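Local coordinates for protein polyketide synthase/nonribosomal peptide synthetase hybrid RzxB (Pseudomonas fluorescens, PDB 5IL6) that probably removes water from beta-hydroxyacyl intermediates carried on an acyl carrier protein during rhizoxin assembly, as the dehydratase domain of a trans-AT polyketide synthase, at residues Pro15-Asn20 against Leu27-Arg32; Ala55-Ile60 against Leu83-Pro88; Ile113-Tyr118 against Leu126-Arg131; Gly77-Asp82 against Leu234-Leu239. All coordinates share one frame; numbering follows the deposited sequence.

Interaction 1: residues Pro15-Asn20 against Leu27-Arg32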
loop_
_atom_site.group_PDB
_atom_site.type_symbol
_atom_site.label_atom_id
_atom_site.label_comp_id
_atom_site.label_asym_id
_atom_site.label_seq_id
_atom_site.Cartn_x
_atom_site.Cartn_y
_atom_site.Cartn_z
ATOM N N PRO A 15 2.669 2.323 14.695
ATOM C CA PRO A 15 1.456 1.492 14.787
ATOM C C PRO A 15 1.556 0.166 14.049
ATOM O O PRO A 15 0.890 -0.801 14.443
ATOM C CB PRO A 15 0.370 2.392 14.185
ATOM C CG PRO A 15 0.867 3.778 14.372
ATOM C CD PRO A 15 2.365 3.722 14.345
ATOM N N LEU A 16 2.366 0.086 12.994
ATOM C CA LEU A 16 2.530 -1.140 12.223
ATOM C C LEU A 16 3.904 -1.773 12.384
ATOM O O LEU A 16 4.182 -2.791 11.737
ATOM C CB LEU A 16 2.280 -0.869 10.733
ATOM C CG LEU A 16 0.846 -0.576 10.285
ATOM C CD1 LEU A 16 0.819 -0.341 8.782
ATOM C CD2 LEU A 16 -0.105 -1.699 10.671
ATOM N N LEU A 17 4.766 -1.212 13.229
ATOM C CA LEU A 17 6.104 -1.756 13.476
ATOM C C LEU A 17 6.297 -1.677 14.988
ATOM O O LEU A 17 6.728 -0.652 15.520
ATOM C CB LEU A 17 7.177 -0.987 12.714
ATOM C CG LEU A 17 8.531 -1.684 12.598
ATOM C CD1 LEU A 17 8.480 -2.726 11.493
ATOM C CD2 LEU A 17 9.633 -0.673 12.340
ATOM N N HIS A 18 5.953 -2.765 15.676
ATOM C CA HIS A 18 5.768 -2.707 17.121
ATOM C C HIS A 18 7.088 -2.714 17.880
ATOM O O HIS A 18 7.283 -1.901 18.791
ATOM C CB HIS A 18 4.890 -3.873 17.577
ATOM C CG HIS A 18 3.507 -3.845 17.001
ATOM N ND1 HIS A 18 2.638 -4.909 17.095
ATOM C CD2 HIS A 18 2.841 -2.873 16.332
ATOM C CE1 HIS A 18 1.498 -4.597 16.507
ATOM N NE2 HIS A 18 1.595 -3.367 16.035
ATOM N N ARG A 19 7.999 -3.625 17.542
ATOM C CA ARG A 19 9.140 -3.896 18.404
ATOM C C ARG A 19 10.402 -4.137 17.590
ATOM O O ARG A 19 10.368 -4.722 16.505
ATOM C CB ARG A 19 8.860 -5.103 19.304
ATOM C CG ARG A 19 7.834 -4.814 20.391
ATOM C CD ARG A 19 6.873 -5.972 20.599
ATOM N NE ARG A 19 5.807 -5.616 21.539
ATOM C CZ ARG A 19 4.507 -5.557 21.251
ATOM N NH1 ARG A 19 4.055 -5.846 20.036
ATOM N NH2 ARG A 19 3.643 -5.215 22.198
ATOM N N ASN A 20 11.520 -3.674 18.145
ATOM C CA ASN A 20 12.847 -3.892 17.582
ATOM C C ASN A 20 13.432 -5.162 18.193
ATOM O O ASN A 20 13.639 -5.227 19.410
ATOM C CB ASN A 20 13.741 -2.685 17.877
ATOM C CG ASN A 20 15.067 -2.732 17.142
ATOM O OD1 ASN A 20 15.585 -3.803 16.827
ATOM N ND2 ASN A 20 15.631 -1.558 16.878
ATOM N N LEU A 27 19.502 -6.436 11.627
ATOM C CA LEU A 27 18.358 -5.643 12.057
ATOM C C LEU A 27 17.062 -6.381 11.752
ATOM O O LEU A 27 16.901 -6.977 10.682
ATOM C CB LEU A 27 18.369 -4.281 11.366
ATOM C CG LEU A 27 19.567 -3.390 11.703
ATOM C CD1 LEU A 27 19.490 -2.086 10.933
ATOM C CD2 LEU A 27 19.671 -3.125 13.205
ATOM N N ARG A 28 16.141 -6.359 12.712
ATOM C CA ARG A 28 14.904 -7.113 12.587
ATOM C C ARG A 28 13.846 -6.489 13.482
ATOM O O ARG A 28 14.154 -5.959 14.554
ATOM C CB ARG A 28 15.126 -8.581 12.951
ATOM C CG ARG A 28 13.939 -9.490 12.699
ATOM C CD ARG A 28 14.336 -10.940 12.901
ATOM N NE ARG A 28 15.070 -11.098 14.157
ATOM C CZ ARG A 28 14.685 -11.837 15.194
ATOM N NH1 ARG A 28 13.560 -12.540 15.162
ATOM N NH2 ARG A 28 15.449 -11.881 16.276
ATOM N N TYR A 29 12.594 -6.589 13.042
ATOM C CA TYR A 29 11.470 -5.968 13.725
ATOM C C TYR A 29 10.311 -6.954 13.779
ATOM O O TYR A 29 10.211 -7.866 12.955
ATOM C CB TYR A 29 11.047 -4.673 13.018
ATOM C CG TYR A 29 12.209 -3.746 12.753
ATOM C CD1 TYR A 29 12.995 -3.894 11.616
ATOM C CD2 TYR A 29 12.536 -2.738 13.646
ATOM C CE1 TYR A 29 14.065 -3.060 11.372
ATOM C CE2 TYR A 29 13.608 -1.896 13.412
ATOM C CZ TYR A 29 14.369 -2.064 12.273
ATOM O OH TYR A 29 15.437 -1.232 12.027
ATOM N N LEU A 30 9.443 -6.766 14.769
ATOM C CA LEU A 30 8.351 -7.694 15.021
ATOM C C LEU A 30 7.097 -6.913 15.382
ATOM O O LEU A 30 7.137 -6.035 16.248
ATOM C CB LEU A 30 8.716 -8.671 16.146
ATOM C CG LEU A 30 7.596 -9.520 16.753
ATOM C CD1 LEU A 30 6.847 -10.303 15.683
ATOM C CD2 LEU A 30 8.176 -10.465 17.796
ATOM N N SER A 31 5.999 -7.223 14.699
ATOM C CA SER A 31 4.674 -6.750 15.070
ATOM C C SER A 31 3.768 -7.953 15.292
ATOM O O SER A 31 3.809 -8.921 14.526
ATOM C CB SER A 31 4.083 -5.836 13.994
ATOM O OG SER A 31 4.999 -4.819 13.635
ATOM N N ARG A 32 2.966 -7.898 16.352
ATOM C CA ARG A 32 2.005 -8.949 16.662
ATOM C C ARG A 32 0.607 -8.363 16.561
ATOM O O ARG A 32 0.270 -7.422 17.289
ATOM C CB ARG A 32 2.244 -9.537 18.053
ATOM C CG ARG A 32 1.320 -10.710 18.373
ATOM C CD ARG A 32 1.698 -11.423 19.662
ATOM N NE ARG A 32 3.090 -11.877 19.656
ATOM C CZ ARG A 32 4.104 -11.237 20.234
ATOM N NH1 ARG A 32 3.907 -10.097 20.883
ATOM N NH2 ARG A 32 5.329 -11.743 20.164
#

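Interaction 2: residues Ala55-Ile60 against Leu83-Pro88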
loop_
_atom_site.group_PDB
_atom_site.type_symbol
_atom_site.label_atom_id
_atom_site.label_comp_id
_atom_site.label_asym_id
_atom_site.label_seq_id
_atom_site.Cartn_x
_atom_site.Cartn_y
_atom_site.Cartn_z
ATOM N N ALA A 55 -0.344 -2.025 3.743
ATOM C CA ALA A 55 0.188 -1.989 5.101
ATOM C C ALA A 55 1.637 -2.454 5.142
ATOM O O ALA A 55 2.421 -1.969 5.965
ATOM C CB ALA A 55 -0.674 -2.847 6.024
ATOM N N MET A 56 2.013 -3.388 4.269
ATOM C CA MET A 56 3.396 -3.846 4.259
ATOM C C MET A 56 4.329 -2.770 3.721
ATOM O O MET A 56 5.472 -2.660 4.173
ATOM C CB MET A 56 3.512 -5.126 3.438
ATOM C CG MET A 56 2.726 -6.278 4.041
ATOM S SD MET A 56 3.009 -7.852 3.221
ATOM C CE MET A 56 1.555 -8.755 3.746
ATOM N N ILE A 57 3.854 -1.946 2.784
ATOM C CA ILE A 57 4.644 -0.805 2.328
ATOM C C ILE A 57 4.897 0.152 3.485
ATOM O O ILE A 57 6.013 0.650 3.673
ATOM C CB ILE A 57 3.938 -0.100 1.156
ATOM C CG1 ILE A 57 3.988 -0.979 -0.097
ATOM C CG2 ILE A 57 4.561 1.272 0.887
ATOM C CD1 ILE A 57 3.139 -0.471 -1.245
ATOM N N VAL A 58 3.854 0.438 4.265
ATOM C CA VAL A 58 4.004 1.334 5.408
ATOM C C VAL A 58 4.973 0.742 6.421
ATOM O O VAL A 58 5.761 1.461 7.045
ATOM C CB VAL A 58 2.628 1.621 6.038
ATOM C CG1 VAL A 58 2.779 2.396 7.343
ATOM C CG2 VAL A 58 1.748 2.384 5.057
ATOM N N MET A 59 4.925 -0.575 6.608
ATOM C CA MET A 59 5.842 -1.217 7.542
ATOM C C MET A 59 7.286 -1.057 7.091
ATOM O O MET A 59 8.180 -0.829 7.914
ATOM C CB MET A 59 5.471 -2.688 7.682
ATOM C CG MET A 59 6.252 -3.450 8.744
ATOM S SD MET A 59 5.754 -5.181 8.876
ATOM C CE MET A 59 3.983 -5.055 8.631
ATOM N N ILE A 60 7.536 -1.175 5.788
ATOM C CA ILE A 60 8.883 -0.962 5.268
ATOM C C ILE A 60 9.313 0.478 5.499
ATOM O O ILE A 60 10.448 0.745 5.914
ATOM C CB ILE A 60 8.943 -1.336 3.775
ATOM C CG1 ILE A 60 8.665 -2.831 3.601
ATOM C CG2 ILE A 60 10.305 -0.972 3.184
ATOM C CD1 ILE A 60 8.506 -3.272 2.157
ATOM N N LEU A 83 9.374 -4.224 -5.322
ATOM C CA LEU A 83 8.628 -4.901 -4.276
ATOM C C LEU A 83 7.740 -5.965 -4.899
ATOM O O LEU A 83 7.176 -5.768 -5.978
ATOM C CB LEU A 83 7.789 -3.899 -3.482
ATOM C CG LEU A 83 6.890 -4.427 -2.358
ATOM C CD1 LEU A 83 6.692 -3.335 -1.323
ATOM C CD2 LEU A 83 5.531 -4.901 -2.869
ATOM N N SER A 84 7.631 -7.099 -4.220
ATOM C CA SER A 84 6.713 -8.151 -4.620
ATOM C C SER A 84 5.946 -8.631 -3.399
ATOM O O SER A 84 6.526 -8.821 -2.327
ATOM C CB SER A 84 7.459 -9.325 -5.268
ATOM O OG SER A 84 8.598 -9.677 -4.509
ATOM N N TRP A 85 4.641 -8.809 -3.569
ATOM C CA TRP A 85 3.799 -9.443 -2.568
ATOM C C TRP A 85 3.669 -10.915 -2.920
ATOM O O TRP A 85 3.378 -11.257 -4.070
ATOM C CB TRP A 85 2.410 -8.806 -2.509
ATOM C CG TRP A 85 2.356 -7.442 -1.902
ATOM C CD1 TRP A 85 2.321 -7.138 -0.573
ATOM C CD2 TRP A 85 2.301 -6.192 -2.601
ATOM N NE1 TRP A 85 2.255 -5.777 -0.400
ATOM C CE2 TRP A 85 2.240 -5.173 -1.630
ATOM C CE3 TRP A 85 2.298 -5.837 -3.954
ATOM C CZ2 TRP A 85 2.183 -3.823 -1.968
ATOM C CZ3 TRP A 85 2.240 -4.496 -4.287
ATOM C CH2 TRP A 85 2.184 -3.506 -3.298
ATOM N N ARG A 86 3.896 -11.779 -1.939
ATOM C CA ARG A 86 3.749 -13.208 -2.159
ATOM C C ARG A 86 2.416 -13.664 -1.578
ATOM O O ARG A 86 1.357 -13.367 -2.139
ATOM C CB ARG A 86 4.928 -13.966 -1.544
ATOM C CG ARG A 86 6.282 -13.461 -1.987
ATOM C CD ARG A 86 6.668 -14.007 -3.344
ATOM N NE ARG A 86 7.975 -13.492 -3.760
ATOM C CZ ARG A 86 8.243 -12.904 -4.925
ATOM N NH1 ARG A 86 7.302 -12.754 -5.852
ATOM N NH2 ARG A 86 9.475 -12.478 -5.171
ATOM N N GLN A 87 2.457 -14.364 -0.458
ATOM C CA GLN A 87 1.233 -14.876 0.127
ATOM C C GLN A 87 0.569 -13.793 0.971
ATOM O O GLN A 87 1.254 -12.964 1.568
ATOM C CB GLN A 87 1.529 -16.090 1.001
ATOM C CG GLN A 87 2.767 -16.855 0.591
ATOM C CD GLN A 87 2.760 -18.277 1.101
ATOM O OE1 GLN A 87 2.268 -18.560 2.192
ATOM N NE2 GLN A 87 3.307 -19.186 0.304
ATOM N N PRO A 88 -0.756 -13.777 1.046
ATOM C CA PRO A 88 -1.414 -12.854 1.970
ATOM C C PRO A 88 -1.164 -13.286 3.405
ATOM O O PRO A 88 -0.944 -14.466 3.693
ATOM C CB PRO A 88 -2.900 -12.969 1.597
ATOM C CG PRO A 88 -2.933 -13.774 0.322
ATOM C CD PRO A 88 -1.733 -14.651 0.389
#

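Interaction 3: residues Ile113-Tyr118 against Leu126-Arg131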
loop_
_atom_site.group_PDB
_atom_site.type_symbol
_atom_site.label_atom_id
_atom_site.label_comp_id
_atom_site.label_asym_id
_atom_site.label_seq_id
_atom_site.Cartn_x
_atom_site.Cartn_y
_atom_site.Cartn_z
ATOM N N ILE A 113 14.847 -5.806 2.169
ATOM C CA ILE A 113 13.814 -6.075 3.161
ATOM C C ILE A 113 13.101 -7.378 2.826
ATOM O O ILE A 113 12.808 -7.661 1.659
ATOM C CB ILE A 113 12.793 -4.923 3.244
ATOM C CG1 ILE A 113 13.499 -3.624 3.630
ATOM C CG2 ILE A 113 11.690 -5.264 4.243
ATOM C CD1 ILE A 113 13.847 -2.754 2.443
ATOM N N GLY A 114 12.814 -8.153 3.856
ATOM C CA GLY A 114 11.903 -9.280 3.737
ATOM C C GLY A 114 10.936 -9.288 4.899
ATOM O O GLY A 114 11.316 -9.037 6.040
ATOM N N ILE A 115 9.672 -9.568 4.593
ATOM C CA ILE A 115 8.610 -9.662 5.590
ATOM C C ILE A 115 8.078 -11.086 5.560
ATOM O O ILE A 115 7.706 -11.589 4.494
ATOM C CB ILE A 115 7.482 -8.649 5.322
ATOM C CG1 ILE A 115 8.033 -7.221 5.354
ATOM C CG2 ILE A 115 6.351 -8.818 6.342
ATOM C CD1 ILE A 115 7.025 -6.152 4.963
ATOM N N TYR A 116 8.031 -11.733 6.724
ATOM C CA TYR A 116 7.704 -13.150 6.766
ATOM C C TYR A 116 7.044 -13.506 8.091
ATOM O O TYR A 116 7.058 -12.734 9.053
ATOM C CB TYR A 116 8.955 -14.002 6.547
ATOM C CG TYR A 116 10.029 -13.729 7.565
ATOM C CD1 TYR A 116 10.038 -14.397 8.780
ATOM C CD2 TYR A 116 11.024 -12.795 7.320
ATOM C CE1 TYR A 116 11.013 -14.151 9.722
ATOM C CE2 TYR A 116 12.006 -12.538 8.258
ATOM C CZ TYR A 116 11.993 -13.222 9.459
ATOM O OH TYR A 116 12.955 -12.989 10.409
ATOM N N ALA A 117 6.478 -14.711 8.122
ATOM C CA ALA A 117 5.799 -15.255 9.290
ATOM C C ALA A 117 5.889 -16.771 9.216
ATOM O O ALA A 117 6.220 -17.338 8.172
ATOM C CB ALA A 117 4.334 -14.808 9.357
ATOM N N TYR A 118 5.612 -17.430 10.338
ATOM C CA TYR A 118 5.739 -18.878 10.418
ATOM C C TYR A 118 4.365 -19.538 10.335
ATOM O O TYR A 118 3.388 -19.033 10.892
ATOM C CB TYR A 118 6.437 -19.275 11.717
ATOM C CG TYR A 118 7.902 -18.912 11.711
ATOM C CD1 TYR A 118 8.839 -19.721 11.085
ATOM C CD2 TYR A 118 8.343 -17.743 12.314
ATOM C CE1 TYR A 118 10.178 -19.380 11.070
ATOM C CE2 TYR A 118 9.676 -17.394 12.306
ATOM C CZ TYR A 118 10.590 -18.215 11.683
ATOM O OH TYR A 118 11.920 -17.869 11.673
ATOM N N LEU A 126 7.594 -16.334 3.309
ATOM C CA LEU A 126 7.913 -14.983 2.864
ATOM C C LEU A 126 6.647 -14.335 2.317
ATOM O O LEU A 126 6.019 -14.865 1.394
ATOM C CB LEU A 126 9.017 -15.015 1.810
ATOM C CG LEU A 126 9.489 -13.661 1.271
ATOM C CD1 LEU A 126 10.181 -12.857 2.360
ATOM C CD2 LEU A 126 10.416 -13.852 0.080
ATOM N N HIS A 127 6.273 -13.190 2.884
ATOM C CA HIS A 127 5.062 -12.486 2.479
ATOM C C HIS A 127 5.336 -11.284 1.592
ATOM O O HIS A 127 4.507 -10.959 0.736
ATOM C CB HIS A 127 4.282 -12.025 3.715
ATOM C CG HIS A 127 3.615 -13.140 4.458
ATOM N ND1 HIS A 127 2.443 -13.723 4.028
ATOM C CD2 HIS A 127 3.958 -13.781 5.600
ATOM C CE1 HIS A 127 2.090 -14.674 4.875
ATOM N NE2 HIS A 127 2.993 -14.731 5.837
ATOM N N CYS A 128 6.473 -10.620 1.771
ATOM C CA CYS A 128 6.799 -9.435 0.995
ATOM C C CYS A 128 8.310 -9.286 0.946
ATOM O O CYS A 128 9.004 -9.573 1.925
ATOM C CB CYS A 128 6.157 -8.177 1.595
ATOM S SG CYS A 128 6.453 -6.656 0.644
ATOM N N GLN A 129 8.807 -8.841 -0.202
ATOM C CA GLN A 129 10.230 -8.666 -0.433
ATOM C C GLN A 129 10.422 -7.408 -1.263
ATOM O O GLN A 129 9.642 -7.143 -2.179
ATOM C CB GLN A 129 10.818 -9.892 -1.147
ATOM C CG GLN A 129 12.267 -9.767 -1.584
ATOM C CD GLN A 129 12.634 -10.800 -2.628
ATOM O OE1 GLN A 129 13.431 -11.704 -2.373
ATOM N NE2 GLN A 129 12.046 -10.675 -3.813
ATOM N N ALA A 130 11.441 -6.624 -0.926
ATOM C CA ALA A 130 11.710 -5.398 -1.663
ATOM C C ALA A 130 13.125 -4.936 -1.351
ATOM O O ALA A 130 13.800 -5.472 -0.470
ATOM C CB ALA A 130 10.696 -4.303 -1.316
ATOM N N ARG A 131 13.557 -3.917 -2.088
ATOM C CA ARG A 131 14.796 -3.208 -1.815
ATOM C C ARG A 131 14.471 -1.728 -1.676
ATOM O O ARG A 131 13.485 -1.242 -2.238
ATOM C CB ARG A 131 15.846 -3.432 -2.919
ATOM C CG ARG A 131 15.650 -2.562 -4.149
ATOM C CD ARG A 131 16.660 -2.862 -5.237
ATOM N NE ARG A 131 16.750 -1.733 -6.164
ATOM C CZ ARG A 131 16.366 -1.753 -7.439
ATOM N NH1 ARG A 131 15.864 -2.854 -7.984
ATOM N NH2 ARG A 131 16.495 -0.662 -8.183
#

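Interaction 4: residues Gly77-Asp82 against Leu234-Leu239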
loop_
_atom_site.group_PDB
_atom_site.type_symbol
_atom_site.label_atom_id
_atom_site.label_comp_id
_atom_site.label_asym_id
_atom_site.label_seq_id
_atom_site.Cartn_x
_atom_site.Cartn_y
_atom_site.Cartn_z
ATOM N N GLY A 77 13.990 11.596 -0.265
ATOM C CA GLY A 77 12.812 10.751 -0.199
ATOM C C GLY A 77 13.163 9.304 0.074
ATOM O O GLY A 77 14.251 8.836 -0.271
ATOM N N LEU A 78 12.236 8.605 0.722
ATOM C CA LEU A 78 12.363 7.175 0.948
ATOM C C LEU A 78 11.857 6.444 -0.289
ATOM O O LEU A 78 10.697 6.611 -0.685
ATOM C CB LEU A 78 11.564 6.770 2.187
ATOM C CG LEU A 78 12.081 5.657 3.106
ATOM C CD1 LEU A 78 13.589 5.711 3.322
ATOM C CD2 LEU A 78 11.363 5.767 4.444
ATOM N N VAL A 79 12.723 5.645 -0.905
ATOM C CA VAL A 79 12.406 4.950 -2.147
ATOM C C VAL A 79 12.398 3.455 -1.868
ATOM O O VAL A 79 13.382 2.904 -1.358
ATOM C CB VAL A 79 13.403 5.291 -3.266
ATOM C CG1 VAL A 79 13.036 4.548 -4.550
ATOM C CG2 VAL A 79 13.446 6.797 -3.509
ATOM N N ILE A 80 11.284 2.808 -2.188
ATOM C CA ILE A 80 11.158 1.358 -2.150
ATOM C C ILE A 80 11.035 0.882 -3.590
ATOM O O ILE A 80 10.242 1.433 -4.362
ATOM C CB ILE A 80 9.950 0.919 -1.304
ATOM C CG1 ILE A 80 10.115 1.409 0.140
ATOM C CG2 ILE A 80 9.781 -0.597 -1.350
ATOM C CD1 ILE A 80 8.856 1.287 0.980
ATOM N N SER A 81 11.828 -0.121 -3.956
ATOM C CA SER A 81 11.948 -0.545 -5.342
ATOM C C SER A 81 11.807 -2.056 -5.455
ATOM O O SER A 81 12.197 -2.805 -4.554
ATOM C CB SER A 81 13.295 -0.117 -5.936
ATOM O OG SER A 81 13.430 1.293 -5.937
ATOM N N ASP A 82 11.247 -2.489 -6.584
ATOM C CA ASP A 82 11.142 -3.905 -6.927
ATOM C C ASP A 82 10.521 -4.700 -5.783
ATOM O O ASP A 82 11.055 -5.714 -5.327
ATOM C CB ASP A 82 12.504 -4.474 -7.314
ATOM C CG ASP A 82 13.057 -3.844 -8.571
ATOM O OD1 ASP A 82 12.268 -3.239 -9.327
ATOM O OD2 ASP A 82 14.278 -3.957 -8.806
ATOM N N LEU A 234 5.343 -4.013 -7.349
ATOM C CA LEU A 234 5.419 -2.560 -7.397
ATOM C C LEU A 234 6.820 -2.157 -7.826
ATOM O O LEU A 234 7.800 -2.512 -7.164
ATOM C CB LEU A 234 5.069 -1.947 -6.037
ATOM C CG LEU A 234 5.167 -0.426 -5.926
ATOM C CD1 LEU A 234 4.462 0.272 -7.076
ATOM C CD2 LEU A 234 4.587 0.028 -4.599
ATOM N N GLY A 235 6.908 -1.416 -8.933
ATOM C CA GLY A 235 8.206 -0.987 -9.427
ATOM C C GLY A 235 8.899 -0.022 -8.482
ATOM O O GLY A 235 10.084 -0.177 -8.175
ATOM N N GLN A 236 8.168 0.982 -8.004
ATOM C CA GLN A 236 8.715 1.949 -7.065
ATOM C C GLN A 236 7.603 2.539 -6.214
ATOM O O GLN A 236 6.491 2.760 -6.698
ATOM C CB GLN A 236 9.417 3.112 -7.774
ATOM C CG GLN A 236 10.652 2.770 -8.569
ATOM C CD GLN A 236 11.268 4.009 -9.190
ATOM O OE1 GLN A 236 10.697 4.607 -10.101
ATOM N NE2 GLN A 236 12.427 4.413 -8.684
ATOM N N CYS A 237 7.921 2.800 -4.949
ATOM C CA CYS A 237 7.089 3.623 -4.077
ATOM C C CYS A 237 7.990 4.700 -3.500
ATOM O O CYS A 237 8.921 4.396 -2.747
ATOM C CB CYS A 237 6.437 2.809 -2.963
ATOM S SG CYS A 237 5.378 3.816 -1.896
ATOM N N VAL A 238 7.726 5.953 -3.854
ATOM C CA VAL A 238 8.537 7.083 -3.414
ATOM C C VAL A 238 7.714 7.903 -2.435
ATOM O O VAL A 238 6.600 8.334 -2.756
ATOM C CB VAL A 238 9.007 7.942 -4.595
ATOM C CG1 VAL A 238 9.791 9.143 -4.090
ATOM C CG2 VAL A 238 9.855 7.113 -5.551
ATOM N N LEU A 239 8.256 8.107 -1.238
ATOM C CA LEU A 239 7.620 8.924 -0.213
ATOM C C LEU A 239 8.352 10.261 -0.148
ATOM O O LEU A 239 9.470 10.342 0.373
ATOM C CB LEU A 239 7.640 8.211 1.137
ATOM C CG LEU A 239 6.955 8.933 2.298
ATOM C CD1 LEU A 239 5.463 9.098 2.036
ATOM C CD2 LEU A 239 7.190 8.179 3.598
HETATM O O HOH W 1 14.164 2.194 -8.143
#

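Interaction 1: residues Pro15-Asn20 against Leu27-Arg32
With chi1 at -62°, His-18 CG stands beside its backbone N, carrying the imidazole to Ser-31 CB; chi1 of -51° puts Ser-31 OG beside its own backbone N, where it reaches His-18 N and Leu-16 O. They sit where Pro-15-Asn-20 runs into the beta hairpin of strands 19-20 and 27-32, at the outer end of the N-terminal hotdog unit. Ser-31 CB lies over one face of the His-18 imidazole, 3.6 Å from the ring centroid, a CH-pi contact displaced toward the rim. The serine hydroxyl ties down the incoming loop with two bonds: OG donates to Leu-16 O at 2.9 Å, from above the carbonyl plane, and accepts from His-18 N at 3.0 Å. The same ring makes a weak bond through NE2 to Pro-15 O and stacks on His-12. An alanine in place of His-18 would probably leave Ser-31 CB without its aromatic cover, Pro-15 O without its weak NE2 donor and His-12 without its stacking partner. Further along, Arg-19 and Leu-30 form an antiparallel hydrogen-bonded pair, Arg-19 N to Leu-30 O at 2.9 Å and Leu-30 N to Arg-19 O at 2.8 Å. The guanidinium of Arg-32 is bridged to Glu-98. On the buried side, Leu-17 and Tyr-29 cross obliquely and pack against helix 53-67. There Leu-17 CD1 approaches Tyr-29 CB to 3.6 Å, while its CD2 is 3.8 Å from Tyr-29 CD2.

Interaction 2: residues Ala55-Ile60 against Leu83-Pro88
Trp-85 presents the rim of its indole to the helix, and two residues of Ala-55-Ile-60 meet that rim at separate points. Met-56 reaches the pyrrole end: its chain is extended beyond CG, and SD stands at the ring edge, near the indole plane, 3.9 Å from Trp-85 CD1, a Met-aromatic contact. Ile-57 crosses the indole at about a right angle and meets the benzo end, with its CD1 at 3.6 Å from Trp-85 CZ2 and 3.8 Å from Trp-85 CH2. The rotation of the ring is further confined from within its own strand, where Leu-83 CD2 lies over the centre of one face. The other methyl of that leucine turns to the helix, CD1 touching both Ile-57 CG1 at 3.8 Å and Ile-60 CD1 at 3.9 Å. No hydrogen bond joins the two segments; Trp-85 NE1 gives a weak one to Gly-53 O, near the start of the helix. This is the hotdog arrangement of a long central helix wrapped by a curved sheet. Helix 53-67 rests here on strand 77-85, Met-56 also touching Cys-128 of strand 124-135, while Ile-57 extends to Leu-234 of strand 230-239 and to Leu-207 and Met-211 of helix 204-212.

Interaction 3: residues Ile113-Tyr118 against Leu126-Arg131
Ile-115 faces two residues, His-127 and Cys-128, across the beta hairpin of strands 110-118 and 124-135, a classic beta bulge in the N-terminal hotdog sheet. Among the backbone hydrogen bonds, Ile-115 O is gripped twice, by His-127 N at 2.7 Å and by Cys-128 N at 3.1 Å, and Ile-115 N returns a bond to Cys-128 O at 2.8 Å. Beyond the bulge, Ile-113 and Ala-130 form a regular hydrogen-bonded pair, with Ile-113 N 2.9 Å from Ala-130 O. Apolar contacts lie on the face that turns to helix 53-67: Ile-115 CB and Cys-128 CB are 4.0 Å apart, and both residues touch Met-56. On the other face a methyl meets a backbone oxygen: in Leu-126, chi1 -178° sets CG anti to the backbone N, and chi2 66° then turns CD1 to 3.5 Å from Ile-115 O. Tyr-116 leads away toward strand 98-105, with a weak bond from its OH to Glu-102. Polar and aromatic partners gather round His-127, whose ND1 donates to Gln-87 O and whose ring meets Phe-89 edge-to-face. A leucine in its place would probably leave Gln-87 O without that donor and Phe-89 without its ring partner. The His-127 imidazole comes edge-on to the opposite strand, with CD2 at 3.7 Å from Ala-117 N and NE2 at 3.8 Å from Ala-117 CB.

Interaction 4: residues Gly77-Asp82 against Leu234-Leu239
Ile-80 and Cys-237 are joined by a pair of backbone hydrogen bonds, Ile-80 N to Cys-237 O at 2.9 Å and Cys-237 N to Ile-80 O at 2.8 Å. Leu-78 and Leu-239 repeat the pattern, its bonds unequal: Leu-239 N to Leu-78 O is 2.9 Å, Leu-78 N to Leu-239 O 3.3 Å. Between these pairs Val-79 and Val-238 lie side by side, pointing the same way, their CG2 methyls 4.1 Å apart. On that face Gln-236 also runs alongside Val-79, and a water next to Ser-81 OG accepts a weak hydrogen bond from Gln-236 NE2. The opposite face, with Ile-80 and Leu-78, packs on helix 53-67. Strands 77-85 and 230-239 belong to the two family regions of the chain, and their antiparallel pairing is the seam expected of a double hotdog fold. At one end both strands turn a corner, where Asp-82 N bonds to Gly-235 O at 3.0 Å from above the carbonyl plane. Asp-82 takes left-handed backbone angles (phi 51°, psi 52°) at this corner. Its carboxylate pairs with Arg-131 in a salt bridge, modelled so close that its exact geometry is doubtful. Gly-235 and Gln-236 together face Asn-279 in a classic beta bulge, and Gln-236 OE1 takes a weak hydrogen bond from Asn-279 ND2.

Overall arrangement
Along the chain interaction 1 comes first, at the outer end of the N-terminal hotdog unit. Segment 77-82 of interaction 4 then comes between 55-60 and 83-88 of interaction 2, and interaction 3 follows before 234-239. Helix 53-67 is common ground, touched by side chains from interactions 1, 3 and 4 and supplying half of interaction 2. Strand 77-85 serves interactions 2 and 4 and has strand 124-135 of interaction 3 as its neighbour. Centres of interactions 2 and 3 are about 7 Å apart, those of 1 and 4 about 20 Å. The series thus runs from the edge hairpin through the helix-filled core, with the bulged hairpin of interaction 3 beside it, to the seam uniting the two hotdog halves.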